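Lipoteichoic acid primase (Listeria monocytogenes, PDB 4UOP) is an enzyme whose extracellular catalytic domain belongs to the sulfatase family and binds a magnesium ion. Local coordinates at residues 107-112 against 159-164; 114-119 against 217-222; 123-126 against 130-133; 166-169 against 174-177. All coordinates share one frame; numbering follows the deposited sequence.

Contact 1: residues 107-112 against 159-164; sequences NTADAE and SFYNRD. With MG (magnesium ion), chain J.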
loop_
_atom_site.group_PDB
_atom_site.type_symbol
_atom_site.label_atom_id
_atom_site.label_comp_id
_atom_site.label_asym_id
_atom_site.label_seq_id
_atom_site.Cartn_x
_atom_site.Cartn_y
_atom_site.Cartn_z
ATOM N N ASN B 107 5.205 3.879 -6.658
ATOM C CA ASN B 107 5.317 5.312 -6.915
ATOM C C ASN B 107 5.489 5.728 -8.398
ATOM O O ASN B 107 4.690 6.515 -8.912
ATOM C CB ASN B 107 6.333 5.972 -5.988
ATOM C CG ASN B 107 7.662 5.251 -5.936
ATOM O OD1 ASN B 107 7.974 4.404 -6.776
ATOM N ND2 ASN B 107 8.473 5.609 -4.933
ATOM N N THR B 108 6.478 5.164 -9.088
ATOM C CA THR B 108 6.710 5.501 -10.484
ATOM C C THR B 108 5.483 5.187 -11.366
ATOM O O THR B 108 5.061 6.017 -12.158
ATOM C CB THR B 108 7.936 4.778 -11.061
ATOM O OG1 THR B 108 9.063 4.965 -10.196
ATOM C CG2 THR B 108 8.263 5.325 -12.446
ATOM N N ALA B 109 4.930 3.986 -11.198
ATOM C CA ALA B 109 3.761 3.565 -11.949
ATOM C C ALA B 109 2.517 4.374 -11.592
ATOM O O ALA B 109 1.678 4.623 -12.460
ATOM C CB ALA B 109 3.510 2.080 -11.769
ATOM N N ASP B 110 2.377 4.750 -10.323
ATOM C CA ASP B 110 1.279 5.607 -9.896
ATOM C C ASP B 110 1.380 7.006 -10.515
ATOM O O ASP B 110 0.359 7.620 -10.821
ATOM C CB ASP B 110 1.208 5.708 -8.370
ATOM C CG ASP B 110 0.772 4.406 -7.714
ATOM O OD1 ASP B 110 0.193 3.534 -8.402
ATOM O OD2 ASP B 110 0.985 4.269 -6.498
ATOM N N ALA B 111 2.601 7.492 -10.719
ATOM C CA ALA B 111 2.791 8.754 -11.411
ATOM C C ALA B 111 2.287 8.651 -12.840
ATOM O O ALA B 111 1.524 9.500 -13.303
ATOM C CB ALA B 111 4.248 9.164 -11.377
ATOM N N GLU B 112 2.708 7.599 -13.545
ATOM C CA GLU B 112 2.260 7.365 -14.901
ATOM C C GLU B 112 0.742 7.240 -14.937
ATOM O O GLU B 112 0.099 7.827 -15.808
ATOM C CB GLU B 112 2.892 6.101 -15.460
ATOM C CG GLU B 112 4.396 6.208 -15.716
ATOM C CD GLU B 112 4.909 4.998 -16.476
ATOM O OE1 GLU B 112 4.642 4.912 -17.686
ATOM O OE2 GLU B 112 5.556 4.127 -15.844
ATOM N N SER B 159 7.643 -5.781 -18.515
ATOM C CA SER B 159 6.977 -6.604 -17.492
ATOM C C SER B 159 6.856 -5.885 -16.127
ATOM O O SER B 159 5.934 -6.167 -15.360
ATOM C CB SER B 159 7.705 -7.941 -17.305
ATOM O OG SER B 159 9.047 -7.733 -16.906
ATOM N N PHE B 160 7.779 -4.967 -15.823
ATOM C CA PHE B 160 7.734 -4.210 -14.556
ATOM C C PHE B 160 6.415 -3.445 -14.412
ATOM O O PHE B 160 6.017 -2.691 -15.311
ATOM C CB PHE B 160 8.848 -3.159 -14.466
ATOM C CG PHE B 160 10.109 -3.592 -13.789
ATOM C CD1 PHE B 160 11.147 -4.153 -14.529
ATOM C CD2 PHE B 160 10.317 -3.332 -12.441
ATOM C CE1 PHE B 160 12.347 -4.506 -13.925
ATOM C CE2 PHE B 160 11.514 -3.677 -11.830
ATOM C CZ PHE B 160 12.529 -4.268 -12.574
ATOM N N TYR B 161 5.770 -3.629 -13.268
ATOM C CA TYR B 161 4.495 -2.981 -12.942
ATOM C C TYR B 161 3.389 -3.251 -13.966
ATOM O O TYR B 161 2.448 -2.461 -14.079
ATOM C CB TYR B 161 4.672 -1.459 -12.782
ATOM C CG TYR B 161 5.919 -1.043 -12.033
ATOM C CD1 TYR B 161 6.224 -1.586 -10.789
ATOM C CD2 TYR B 161 6.791 -0.102 -12.571
ATOM C CE1 TYR B 161 7.370 -1.206 -10.107
ATOM C CE2 TYR B 161 7.938 0.296 -11.893
ATOM C CZ TYR B 161 8.228 -0.263 -10.667
ATOM O OH TYR B 161 9.372 0.148 -10.005
ATOM N N ASN B 162 3.500 -4.356 -14.697
ATOM C CA ASN B 162 2.492 -4.730 -15.677
ATOM C C ASN B 162 2.385 -3.706 -16.828
ATOM O O ASN B 162 1.326 -3.563 -17.424
ATOM C CB ASN B 162 1.137 -4.894 -14.983
ATOM C CG ASN B 162 0.142 -5.686 -15.804
ATOM O OD1 ASN B 162 0.495 -6.682 -16.412
ATOM N ND2 ASN B 162 -1.117 -5.254 -15.806
ATOM N N ARG B 163 3.482 -3.023 -17.142
ATOM C CA ARG B 163 3.470 -1.984 -18.184
ATOM C C ARG B 163 3.082 -2.532 -19.564
ATOM O O ARG B 163 2.394 -1.845 -20.334
ATOM C CB ARG B 163 4.819 -1.266 -18.279
ATOM C CG ARG B 163 4.974 -0.137 -17.278
ATOM C CD ARG B 163 6.436 0.262 -17.132
ATOM N NE ARG B 163 6.605 1.459 -16.292
ATOM C CZ ARG B 163 7.688 1.704 -15.543
ATOM N NH1 ARG B 163 8.710 0.846 -15.506
ATOM N NH2 ARG B 163 7.761 2.808 -14.812
ATOM N N ASP B 164 3.505 -3.761 -19.856
ATOM C CA ASP B 164 3.198 -4.394 -21.144
ATOM C C ASP B 164 1.699 -4.670 -21.352
ATOM O O ASP B 164 1.257 -4.802 -22.487
ATOM C CB ASP B 164 4.049 -5.650 -21.384
ATOM C CG ASP B 164 3.915 -6.695 -20.299
ATOM O OD1 ASP B 164 3.062 -6.556 -19.389
ATOM O OD2 ASP B 164 4.694 -7.677 -20.367
HETATM MG MG MG J . 10.113 6.625 -9.456
HETATM O O HOH W 1 10.717 4.947 -8.140
HETATM O O HOH W 2 10.252 2.727 -10.560
#
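The start of helix 107-117 passes the turn that leads into helix 163-169, with the CA atoms of A109 and Y161 6.7 Å apart. R163 reaches out on an extended chain and grips E112 side-on in a salt bridge. Its NE and NH2 both bond OE2 of E112, and NH2 lies 2.8 Å from that oxygen. NE uses the syn lone pair of OE2, while NH2 meets it nearly along the C-O axis. The carboxylate and guanidinium planes are 41° apart. CD2 of Y161 lies over the centre of the guanidinium, 3.5 Å above its plane, and backs the group. The other oxygen of E112, OE1, is bonded by the hydroxyls of Y116 and Y167, so both oxygens have partners. CG2 of T108 sits at the guanidinium edge, 3.5 Å from NH2 of R163. CB of A109 packs on CB of Y161 at 3.9 Å. With chi1 -51°, CG2 of T108 lies opposite the backbone N and OG1 beside it; OG1 binds the magnesium ion at 2.1 Å. One water joins it to OH of Y161, and another, on the metal, donates to OD1 of N107. E66, D284 and H285 complete the protein ligands of this sulfatase-family metal site.

Contact 2: residues 114-119 against 217-222; sequences SVYTST and QLISVS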
loop_
_atom_site.group_PDB
_atom_site.type_symbol
_atom_site.label_atom_id
_atom_site.label_comp_id
_atom_site.label_asym_id
_atom_site.label_seq_id
_atom_site.Cartn_x
_atom_site.Cartn_y
_atom_site.Cartn_z
ATOM N N SER B 114 -1.535 8.470 -12.913
ATOM C CA SER B 114 -2.116 9.789 -12.663
ATOM C C SER B 114 -2.066 10.666 -13.903
ATOM O O SER B 114 -3.050 11.300 -14.280
ATOM C CB SER B 114 -1.361 10.484 -11.520
ATOM O OG SER B 114 -1.636 9.868 -10.293
ATOM N N VAL B 115 -0.913 10.677 -14.552
ATOM C CA VAL B 115 -0.726 11.514 -15.718
ATOM C C VAL B 115 -1.558 11.038 -16.916
ATOM O O VAL B 115 -2.247 11.845 -17.558
ATOM C CB VAL B 115 0.772 11.635 -16.062
ATOM C CG1 VAL B 115 0.977 12.391 -17.363
ATOM C CG2 VAL B 115 1.492 12.329 -14.911
ATOM N N TYR B 116 -1.535 9.744 -17.211
ATOM C CA TYR B 116 -2.239 9.252 -18.397
ATOM C C TYR B 116 -3.772 9.282 -18.242
ATOM O O TYR B 116 -4.469 9.523 -19.225
ATOM C CB TYR B 116 -1.823 7.830 -18.770
ATOM C CG TYR B 116 -0.334 7.601 -18.940
ATOM C CD1 TYR B 116 0.503 8.605 -19.368
ATOM C CD2 TYR B 116 0.221 6.352 -18.677
ATOM C CE1 TYR B 116 1.867 8.381 -19.508
ATOM C CE2 TYR B 116 1.571 6.121 -18.810
ATOM C CZ TYR B 116 2.392 7.138 -19.217
ATOM O OH TYR B 116 3.751 6.913 -19.334
ATOM N N THR B 117 -4.264 8.994 -17.037
ATOM C CA THR B 117 -5.695 8.751 -16.818
ATOM C C THR B 117 -6.444 9.916 -16.185
ATOM O O THR B 117 -7.678 9.962 -16.282
ATOM C CB THR B 117 -5.971 7.499 -15.933
ATOM O OG1 THR B 117 -5.591 7.745 -14.569
ATOM C CG2 THR B 117 -5.245 6.291 -16.465
ATOM N N SER B 118 -5.731 10.831 -15.516
ATOM C CA SER B 118 -6.361 11.857 -14.693
ATOM C C SER B 118 -7.349 11.242 -13.689
ATOM O O SER B 118 -8.431 11.787 -13.448
ATOM C CB SER B 118 -7.049 12.912 -15.576
ATOM O OG SER B 118 -7.209 14.136 -14.889
ATOM N N THR B 119 -6.999 10.077 -13.163
ATOM C CA THR B 119 -7.731 9.466 -12.047
ATOM C C THR B 119 -6.699 9.179 -10.966
ATOM O O THR B 119 -5.496 9.099 -11.255
ATOM C CB THR B 119 -8.457 8.154 -12.442
ATOM O OG1 THR B 119 -7.512 7.116 -12.731
ATOM C CG2 THR B 119 -9.336 8.355 -13.629
ATOM N N GLN B 217 6.041 9.903 -24.640
ATOM C CA GLN B 217 6.246 9.934 -23.184
ATOM C C GLN B 217 7.541 9.180 -22.873
ATOM O O GLN B 217 7.649 8.012 -23.213
ATOM C CB GLN B 217 5.094 9.254 -22.469
ATOM C CG GLN B 217 5.259 9.181 -20.964
ATOM C CD GLN B 217 4.723 10.383 -20.215
ATOM O OE1 GLN B 217 3.858 11.121 -20.711
ATOM N NE2 GLN B 217 5.182 10.550 -18.975
ATOM N N LEU B 218 8.503 9.861 -22.267
ATOM C CA LEU B 218 9.777 9.266 -21.907
ATOM C C LEU B 218 9.868 9.188 -20.391
ATOM O O LEU B 218 9.568 10.169 -19.689
ATOM C CB LEU B 218 10.935 10.087 -22.467
ATOM C CG LEU B 218 11.071 10.122 -23.988
ATOM C CD1 LEU B 218 10.170 11.173 -24.602
ATOM C CD2 LEU B 218 12.501 10.417 -24.411
ATOM N N ILE B 219 10.267 8.028 -19.871
ATOM C CA ILE B 219 10.373 7.802 -18.448
ATOM C C ILE B 219 11.863 7.588 -18.162
ATOM O O ILE B 219 12.388 6.628 -18.582
ATOM C CB ILE B 219 9.594 6.541 -18.019
ATOM C CG1 ILE B 219 8.187 6.571 -18.610
ATOM C CG2 ILE B 219 9.486 6.429 -16.530
ATOM C CD1 ILE B 219 7.380 7.660 -18.042
ATOM N N SER B 220 12.482 8.514 -17.444
ATOM C CA SER B 220 13.901 8.429 -17.111
ATOM C C SER B 220 14.162 7.416 -16.017
ATOM O O SER B 220 13.231 6.974 -15.409
ATOM C CB SER B 220 14.457 9.785 -16.726
ATOM O OG SER B 220 14.209 10.052 -15.419
ATOM N N VAL B 221 15.412 6.996 -15.830
ATOM C CA VAL B 221 15.681 6.001 -14.829
ATOM C C VAL B 221 17.012 6.114 -14.107
ATOM O O VAL B 221 17.167 5.533 -13.124
ATOM C CB VAL B 221 15.463 4.580 -15.369
ATOM C CG1 VAL B 221 16.664 4.126 -16.122
ATOM C CG2 VAL B 221 15.146 3.603 -14.270
ATOM N N SER B 222 17.934 6.862 -14.662
ATOM C CA SER B 222 19.293 6.881 -14.133
ATOM C C SER B 222 19.383 7.445 -12.710
ATOM O O SER B 222 20.305 7.167 -11.996
ATOM C CB SER B 222 20.258 7.596 -15.069
ATOM O OG SER B 222 20.427 6.878 -16.235
#
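The hydroxyl of Y116 comes up against carbon here: its OH lies 3.2 Å from CG of Q217, and no hydrogen bond joins the two segments. The two side chains approach from opposite directions. CG of Q217 lies in the plane of the tyrosine ring, at its edge. The amide of Q217 stands almost upright to that ring, with the planes 85° apart. CD of Q217 lies at the ring edge, near its plane, and OE1 is 3.6 Å from CE1 of Y116. The bend in the glutamine makes this possible. CG leaves opposite the backbone N (chi1 177°), and the chain then turns at chi2 (88°), which brings CD alongside the ring edge. I219 adds its CD1 tip, 3.9 Å from OH of Y116.

The contact joins helix 107-117 to strand 214-219, a member of the large mixed sheet at the centre of this sulfatase-family domain. Strand 214-219 runs parallel to strand 59-65, and Q217 also touches I62 and Q64 of that neighbour. Between these two segments, the end of the tyrosine makes most of the contact. Elsewhere T108, A111 and E112 of the helix touch Q64 of strand 59-65.

The polar ends find their partners elsewhere. OH of Y116 bonds OE1 of E112, one turn back on the same helix. OE1 of Q217 bonds the hydroxyl of Y215.

Contact 3: residues 123-126 against 130-133; sequences GYYT and TYGD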
loop_
_atom_site.group_PDB
_atom_site.type_symbol
_atom_site.label_atom_id
_atom_site.label_comp_id
_atom_site.label_asym_id
_atom_site.label_seq_id
_atom_site.Cartn_x
_atom_site.Cartn_y
_atom_site.Cartn_z
ATOM N N GLY B 123 -5.727 3.492 -3.101
ATOM C CA GLY B 123 -5.215 3.410 -1.729
ATOM C C GLY B 123 -4.760 1.994 -1.379
ATOM O O GLY B 123 -4.069 1.790 -0.390
ATOM N N TYR B 124 -5.149 1.026 -2.206
ATOM C CA TYR B 124 -5.041 -0.407 -1.900
ATOM C C TYR B 124 -4.254 -1.163 -2.986
ATOM O O TYR B 124 -3.310 -1.880 -2.670
ATOM C CB TYR B 124 -6.470 -0.962 -1.757
ATOM C CG TYR B 124 -6.639 -2.453 -1.498
ATOM C CD1 TYR B 124 -6.480 -3.383 -2.525
ATOM C CD2 TYR B 124 -7.034 -2.930 -0.242
ATOM C CE1 TYR B 124 -6.658 -4.742 -2.303
ATOM C CE2 TYR B 124 -7.219 -4.289 -0.011
ATOM C CZ TYR B 124 -7.029 -5.190 -1.045
ATOM O OH TYR B 124 -7.209 -6.538 -0.829
ATOM N N TYR B 125 -4.656 -1.002 -4.250
ATOM C CA TYR B 125 -4.011 -1.669 -5.400
ATOM C C TYR B 125 -2.853 -0.882 -6.034
ATOM O O TYR B 125 -2.676 0.302 -5.778
ATOM C CB TYR B 125 -5.034 -1.886 -6.522
ATOM C CG TYR B 125 -6.285 -2.645 -6.155
ATOM C CD1 TYR B 125 -6.241 -4.007 -5.872
ATOM C CD2 TYR B 125 -7.527 -2.006 -6.133
ATOM C CE1 TYR B 125 -7.397 -4.708 -5.553
ATOM C CE2 TYR B 125 -8.686 -2.698 -5.819
ATOM C CZ TYR B 125 -8.614 -4.047 -5.528
ATOM O OH TYR B 125 -9.761 -4.735 -5.219
ATOM N N THR B 126 -2.069 -1.575 -6.861
ATOM C CA THR B 126 -1.278 -0.936 -7.917
ATOM C C THR B 126 -2.158 -0.960 -9.163
ATOM O O THR B 126 -2.407 -2.026 -9.738
ATOM C CB THR B 126 0.061 -1.662 -8.165
ATOM O OG1 THR B 126 0.890 -1.511 -7.011
ATOM C CG2 THR B 126 0.792 -1.080 -9.343
ATOM N N THR B 130 -3.717 -4.062 -11.444
ATOM C CA THR B 130 -5.111 -4.471 -11.275
ATOM C C THR B 130 -6.008 -4.122 -12.459
ATOM O O THR B 130 -6.958 -4.863 -12.753
ATOM C CB THR B 130 -5.685 -3.858 -9.991
ATOM O OG1 THR B 130 -4.841 -4.223 -8.894
ATOM C CG2 THR B 130 -7.117 -4.348 -9.716
ATOM N N TYR B 131 -5.732 -3.011 -13.141
ATOM C CA TYR B 131 -6.628 -2.553 -14.209
ATOM C C TYR B 131 -6.000 -2.571 -15.601
ATOM O O TYR B 131 -6.536 -1.988 -16.551
ATOM C CB TYR B 131 -7.176 -1.175 -13.851
ATOM C CG TYR B 131 -7.965 -1.194 -12.570
ATOM C CD1 TYR B 131 -9.218 -1.800 -12.517
ATOM C CD2 TYR B 131 -7.448 -0.645 -11.394
ATOM C CE1 TYR B 131 -9.940 -1.837 -11.345
ATOM C CE2 TYR B 131 -8.172 -0.676 -10.215
ATOM C CZ TYR B 131 -9.422 -1.268 -10.197
ATOM O OH TYR B 131 -10.145 -1.299 -9.035
ATOM N N GLY B 132 -4.892 -3.294 -15.743
ATOM C CA GLY B 132 -4.276 -3.499 -17.042
ATOM C C GLY B 132 -5.132 -4.284 -18.022
ATOM O O GLY B 132 -4.832 -4.302 -19.212
ATOM N N ASP B 133 -6.196 -4.917 -17.528
ATOM C CA ASP B 133 -7.144 -5.651 -18.381
ATOM C C ASP B 133 -8.367 -4.830 -18.810
ATOM O O ASP B 133 -9.318 -5.388 -19.368
ATOM C CB ASP B 133 -7.606 -6.943 -17.677
ATOM C CG ASP B 133 -8.360 -6.681 -16.373
ATOM O OD1 ASP B 133 -8.459 -5.511 -15.935
ATOM O OD2 ASP B 133 -8.843 -7.659 -15.765
HETATM O O HOH W 3 -2.299 -4.486 -6.937
#
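Y125, just before the short helix 127-130, meets T130 at its end; their side chains cross at about a right angle. The segments are the two ends of one helical turn. T126 is at the N-cap position, and Y131 is the first residue to leave the helix. The bond that closes the turn runs from N of T130 to O of T126, 3.0 Å long and almost straight at 174°.

The methyl CG2 of T130 sits in the corner formed by two tyrosine rings. It makes a CH-pi contact with Y125, 4.0 Å from the ring centroid and 13° off the normal. The same methyl also sits over the centre of one face of the Y131 ring. The torsion of T130 (chi1 -55°) places this methyl opposite the backbone N and sets OG1 beside that N. OG1 therefore comes close to the base of the Y125 side chain, 3.3 Å from its CB.

The opposite face of the Y125 ring is met by CD1 of Y124, near the rim. Y125 is thus held between its sequence neighbour and the threonine methyl. The two rings of Y125 and Y131 also cross at about a right angle, with CE2 of Y125 3.8 Å from OH of Y131. That hydroxyl is bonded to OD1 of N433, which ties this part of the turn to the C-terminal helix 412-433. Y124 and Y125 also pack on K289 of the second subunit. One water bridges the ends of the turn: it accepts from N of T126 at 2.9 Å and lies 3.2 Å from OG1 of T130.

Contact 4: residues 166-169 against 174-177; sequences FYPA and KFYD
Y167 lays the CD2 side of its ring against the base of F175, with CD2 of Y167 3.5 Å from CB of F175. The two side chains cross at about a right angle. Their rings lie obliquely to one another, the planes 51° apart and the centroids 5.8 Å apart. The contact continues back along both side chains: CB of Y167 is 3.9 Å from CD2 of F175. F175 has its CG between the backbone N and the carbonyl carbon (chi1 61°), which sets the ring beside the helix. There it also meets P168, whose CD is 4.3 Å from CE2 of F175.

These residues join the helix and the second strand of a beta-alpha-beta unit made of strand 149-153, helix 163-169 and strand 174-176. The two strands are parallel neighbours in the large mixed sheet, and both aromatic side chains also touch T152 on the first of them. Between the two segments the contact is apolar, with no hydrogen bond. The hydroxyl of Y167 points away from F175 and bonds OE1 of E112 on helix 107-117.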
loop_
_atom_site.group_PDB
_atom_site.type_symbol
_atom_site.label_atom_id
_atom_site.label_comp_id
_atom_site.label_asym_id
_atom_site.label_seq_id
_atom_site.Cartn_x
_atom_site.Cartn_y
_atom_site.Cartn_z
ATOM N N PHE B 166 -0.573 -2.526 -19.253
ATOM C CA PHE B 166 -1.080 -1.192 -18.940
ATOM C C PHE B 166 -1.005 -0.237 -20.130
ATOM O O PHE B 166 -1.930 0.529 -20.373
ATOM C CB PHE B 166 -0.329 -0.630 -17.732
ATOM C CG PHE B 166 -0.601 0.809 -17.450
ATOM C CD1 PHE B 166 -1.891 1.247 -17.162
ATOM C CD2 PHE B 166 0.431 1.737 -17.477
ATOM C CE1 PHE B 166 -2.133 2.581 -16.896
ATOM C CE2 PHE B 166 0.187 3.070 -17.206
ATOM C CZ PHE B 166 -1.098 3.489 -16.921
ATOM N N TYR B 167 0.094 -0.275 -20.864
ATOM C CA TYR B 167 0.265 0.663 -21.959
ATOM C C TYR B 167 -0.793 0.477 -23.074
ATOM O O TYR B 167 -1.366 1.471 -23.526
ATOM C CB TYR B 167 1.705 0.665 -22.469
ATOM C CG TYR B 167 2.728 1.262 -21.513
ATOM C CD1 TYR B 167 2.387 2.228 -20.563
ATOM C CD2 TYR B 167 4.061 0.890 -21.593
ATOM C CE1 TYR B 167 3.342 2.781 -19.723
ATOM C CE2 TYR B 167 5.008 1.431 -20.759
ATOM C CZ TYR B 167 4.641 2.374 -19.823
ATOM O OH TYR B 167 5.594 2.915 -18.995
ATOM N N PRO B 168 -1.081 -0.778 -23.479
ATOM C CA PRO B 168 -2.243 -1.078 -24.340
ATOM C C PRO B 168 -3.584 -0.695 -23.722
ATOM O O PRO B 168 -4.451 -0.183 -24.428
ATOM C CB PRO B 168 -2.183 -2.604 -24.502
ATOM C CG PRO B 168 -0.765 -2.961 -24.284
ATOM C CD PRO B 168 -0.189 -1.944 -23.347
ATOM N N ALA B 169 -3.748 -0.930 -22.418
ATOM C CA ALA B 169 -4.967 -0.558 -21.721
ATOM C C ALA B 169 -5.286 0.924 -21.855
ATOM O O ALA B 169 -6.453 1.292 -22.002
ATOM C CB ALA B 169 -4.895 -0.950 -20.248
ATOM N N LYS B 174 2.293 2.299 -29.268
ATOM C CA LYS B 174 3.512 1.512 -29.069
ATOM C C LYS B 174 4.165 1.826 -27.741
ATOM O O LYS B 174 4.019 2.930 -27.218
ATOM C CB LYS B 174 4.564 1.850 -30.134
ATOM C CG LYS B 174 4.225 1.421 -31.529
ATOM C CD LYS B 174 5.388 1.704 -32.452
ATOM C CE LYS B 174 5.028 1.362 -33.884
ATOM N NZ LYS B 174 6.089 1.834 -34.807
ATOM N N PHE B 175 4.916 0.864 -27.212
ATOM C CA PHE B 175 5.859 1.157 -26.145
ATOM C C PHE B 175 7.202 0.574 -26.518
ATOM O O PHE B 175 7.288 -0.504 -27.118
ATOM C CB PHE B 175 5.378 0.657 -24.777
ATOM C CG PHE B 175 5.177 -0.819 -24.693
ATOM C CD1 PHE B 175 6.233 -1.649 -24.366
ATOM C CD2 PHE B 175 3.931 -1.374 -24.923
ATOM C CE1 PHE B 175 6.057 -3.024 -24.298
ATOM C CE2 PHE B 175 3.743 -2.754 -24.856
ATOM C CZ PHE B 175 4.814 -3.569 -24.532
ATOM N N TYR B 176 8.246 1.315 -26.194
ATOM C CA TYR B 176 9.622 0.912 -26.460
ATOM C C TYR B 176 10.261 0.611 -25.121
ATOM O O TYR B 176 10.347 1.492 -24.265
ATOM C CB TYR B 176 10.366 2.047 -27.135
ATOM C CG TYR B 176 9.860 2.437 -28.510
ATOM C CD1 TYR B 176 8.741 3.250 -28.658
ATOM C CD2 TYR B 176 10.517 2.000 -29.667
ATOM C CE1 TYR B 176 8.291 3.618 -29.910
ATOM C CE2 TYR B 176 10.081 2.377 -30.923
ATOM C CZ TYR B 176 8.952 3.170 -31.039
ATOM O OH TYR B 176 8.518 3.544 -32.281
ATOM N N ASP B 177 10.703 -0.630 -24.930
ATOM C CA ASP B 177 11.232 -1.063 -23.646
ATOM C C ASP B 177 12.669 -1.576 -23.808
ATOM O O ASP B 177 13.317 -1.334 -24.827
ATOM C CB ASP B 177 10.289 -2.090 -22.994
ATOM C CG ASP B 177 10.468 -3.498 -23.528
ATOM O OD1 ASP B 177 10.936 -3.666 -24.669
ATOM O OD2 ASP B 177 10.143 -4.450 -22.778
#

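Helix 107-117 opens contacts 1 and 2 in turn. Contact 3 follows and closes a tight turn, 123-126 with 130-133, nested inside the loops of both. Contact 1 then closes at 159-164. Contact 4 comes next in series, 166-169 with 174-177, within the beta-alpha-beta unit. Contact 2 closes last, at 217-222, so it crosses contact 1 and encloses contacts 3 and 4. Contacts 1, 2 and 4 meet at E112. F166 and Y167 also pack on the ring of Y116, and A169 lies against G132 of contact 3. Together they tie the metal-site helix to the central sheet and its crossover helix.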